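Local structure of beta-1,4-mannanase (Aplysia kurodai, 3VUP) at residues 162-167 against 222-227. The protein probably hydrolyses beta-1,4-mannosidic linkages of mannan as a digestive enzyme of the sea hare. Sequence-based numbering, arbitrary orientation.
Sequences EPEGMM and MGVWNP
Glu164 reaches across to the backbone of Trp225, which gives its N-H to the carboxylate. The bond from Trp225 N to Glu164 OE1 is 3.0 Å long and fairly straight at 164°, and meets the oxygen from above the carboxylate plane. The bend at chi2 (86°) puts OE1 beside Trp225 N. Glu164 CG, anti to the carbonyl carbon (chi1 -56°), lies 3.4 Å from Trp225 CE3, at the benzo part of the indole. Glu164 OE2 lies 3.3 Å from Val224 CG1 and is also hydrogen-bonded to Ser229 OG and Tyr240 OH. An alanine at Glu164 would probably leave Trp225 N without this acceptor and the two hydroxyls without their shared partner. Segment 162-167 follows strand 157-161, and 222-227 begins within the neighbouring parallel strand 220-224 of a TIM barrel. The Asn-Glu-Pro sequence running out of strand 157-161 matches the motif of clan GH-A glycosidases, where the glutamate is the acid/base; Glu162 probably has this role. Its chain is extended beyond CG, and its CD packs 3.5 Å from Trp225 CB. The carboxylate stands nearly perpendicular to the indole plane. Glu162 OE2 is hydrogen-bonded to His262 ND1 and to the nitrogen of a bound Tris, and a water donates to both this oxygen and Trp225 O. Glu162 N donates to Gly223 O at 2.7 Å. Beside that bond, Pro163 CD rests 3.6 Å from Met222 SD.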
loop_
_atom_site.group_PDB
_atom_site.type_symbol
_atom_site.label_atom_id
_atom_site.label_comp_id
_atom_site.label_asym_id
_atom_site.label_seq_id
_atom_site.Cartn_x
_atom_site.Cartn_y
_atom_site.Cartn_z
ATOM N N GLU A 162 -3.927 0.109 5.882
ATOM C CA GLU A 162 -4.998 0.587 6.760
ATOM C C GLU A 162 -4.587 0.803 8.225
ATOM O O GLU A 162 -5.117 0.148 9.126
ATOM C CB GLU A 162 -6.209 -0.345 6.655
ATOM C CG GLU A 162 -6.676 -0.450 5.201
ATOM C CD GLU A 162 -8.003 -1.160 4.996
ATOM O OE1 GLU A 162 -8.508 -1.820 5.935
ATOM O OE2 GLU A 162 -8.542 -1.061 3.861
ATOM N N PRO A 163 -3.668 1.755 8.472
ATOM C CA PRO A 163 -3.310 2.098 9.858
ATOM C C PRO A 163 -4.557 2.378 10.703
ATOM O O PRO A 163 -4.567 2.127 11.910
ATOM C CB PRO A 163 -2.490 3.383 9.701
ATOM C CG PRO A 163 -1.993 3.362 8.287
ATOM C CD PRO A 163 -3.030 2.650 7.489
ATOM N N GLU A 164 -5.601 2.890 10.059
ATOM C CA GLU A 164 -6.806 3.318 10.756
ATOM C C GLU A 164 -7.555 2.192 11.455
ATOM O O GLU A 164 -8.387 2.457 12.317
ATOM C CB GLU A 164 -7.728 4.076 9.806
ATOM C CG GLU A 164 -7.049 5.267 9.148
ATOM C CD GLU A 164 -6.280 4.931 7.869
ATOM O OE1 GLU A 164 -6.356 3.781 7.375
ATOM O OE2 GLU A 164 -5.607 5.857 7.355
ATOM N N GLY A 165 -7.262 0.943 11.114
ATOM C CA GLY A 165 -7.875 -0.168 11.819
ATOM C C GLY A 165 -7.626 -0.149 13.315
ATOM O O GLY A 165 -8.458 -0.618 14.091
ATOM N N MET A 166 -6.484 0.392 13.724
ATOM C CA MET A 166 -6.140 0.431 15.140
ATOM C C MET A 166 -5.820 1.825 15.677
ATOM O O MET A 166 -5.289 1.957 16.776
ATOM C CB MET A 166 -5.002 -0.545 15.438
ATOM C CG MET A 166 -5.420 -2.012 15.288
ATOM S SD MET A 166 -4.224 -3.231 15.870
ATOM C CE MET A 166 -3.024 -3.158 14.557
ATOM N N MET A 167 -6.175 2.867 14.935
ATOM C CA MET A 167 -6.004 4.223 15.446
ATOM C C MET A 167 -7.155 4.597 16.371
ATOM O O MET A 167 -8.307 4.239 16.111
ATOM C CB MET A 167 -5.922 5.236 14.305
ATOM C CG MET A 167 -4.777 5.016 13.329
ATOM S SD MET A 167 -3.141 4.769 14.054
ATOM C CE MET A 167 -2.856 6.358 14.840
ATOM N N MET A 222 1.201 4.447 1.217
ATOM C CA MET A 222 0.557 3.789 2.344
ATOM C C MET A 222 -0.927 3.761 1.992
ATOM O O MET A 222 -1.462 4.737 1.462
ATOM C CB MET A 222 0.859 4.553 3.641
ATOM C CG MET A 222 0.092 4.100 4.874
ATOM S SD MET A 222 -1.579 4.805 4.936
ATOM C CE MET A 222 -1.178 6.546 4.820
ATOM N N GLY A 223 -1.593 2.640 2.255
ATOM C CA GLY A 223 -2.981 2.473 1.861
ATOM C C GLY A 223 -3.979 2.778 2.968
ATOM O O GLY A 223 -4.114 2.004 3.920
ATOM N N VAL A 224 -4.672 3.905 2.860
ATOM C CA VAL A 224 -5.656 4.261 3.878
ATOM C C VAL A 224 -6.949 3.485 3.676
ATOM O O VAL A 224 -7.333 3.155 2.552
ATOM C CB VAL A 224 -5.957 5.782 3.925
ATOM C CG1 VAL A 224 -4.682 6.567 4.217
ATOM C CG2 VAL A 224 -6.628 6.283 2.648
ATOM N N TRP A 225 -7.653 3.215 4.765
ATOM C CA TRP A 225 -8.884 2.437 4.679
ATOM C C TRP A 225 -10.012 3.181 3.984
ATOM O O TRP A 225 -10.932 2.572 3.441
ATOM C CB TRP A 225 -9.294 1.941 6.069
ATOM C CG TRP A 225 -10.550 2.523 6.675
ATOM C CD1 TRP A 225 -11.737 1.866 6.845
ATOM C CD2 TRP A 225 -10.741 3.836 7.244
ATOM N NE1 TRP A 225 -12.652 2.679 7.466
ATOM C CE2 TRP A 225 -12.068 3.891 7.721
ATOM C CE3 TRP A 225 -9.936 4.977 7.376
ATOM C CZ2 TRP A 225 -12.606 5.033 8.317
ATOM C CZ3 TRP A 225 -10.478 6.115 7.971
ATOM C CH2 TRP A 225 -11.796 6.128 8.436
ATOM N N ASN A 226 -9.917 4.509 4.010
ATOM C CA ASN A 226 -10.968 5.408 3.570
ATOM C C ASN A 226 -10.277 6.772 3.507
ATOM O O ASN A 226 -9.497 7.099 4.403
ATOM C CB ASN A 226 -12.082 5.397 4.632
ATOM C CG ASN A 226 -13.309 6.202 4.238
ATOM O OD1 ASN A 226 -13.203 7.367 3.848
ATOM N ND2 ASN A 226 -14.487 5.582 4.353
ATOM N N PRO A 227 -10.544 7.575 2.462
ATOM C CA PRO A 227 -9.868 8.875 2.399
ATOM C C PRO A 227 -10.222 9.845 3.534
ATOM O O PRO A 227 -9.591 10.893 3.616
ATOM C CB PRO A 227 -10.327 9.443 1.049
ATOM C CG PRO A 227 -11.601 8.730 0.759
ATOM C CD PRO A 227 -11.402 7.343 1.290
HETATM O O HOH W 1 -11.160 -0.188 3.615
#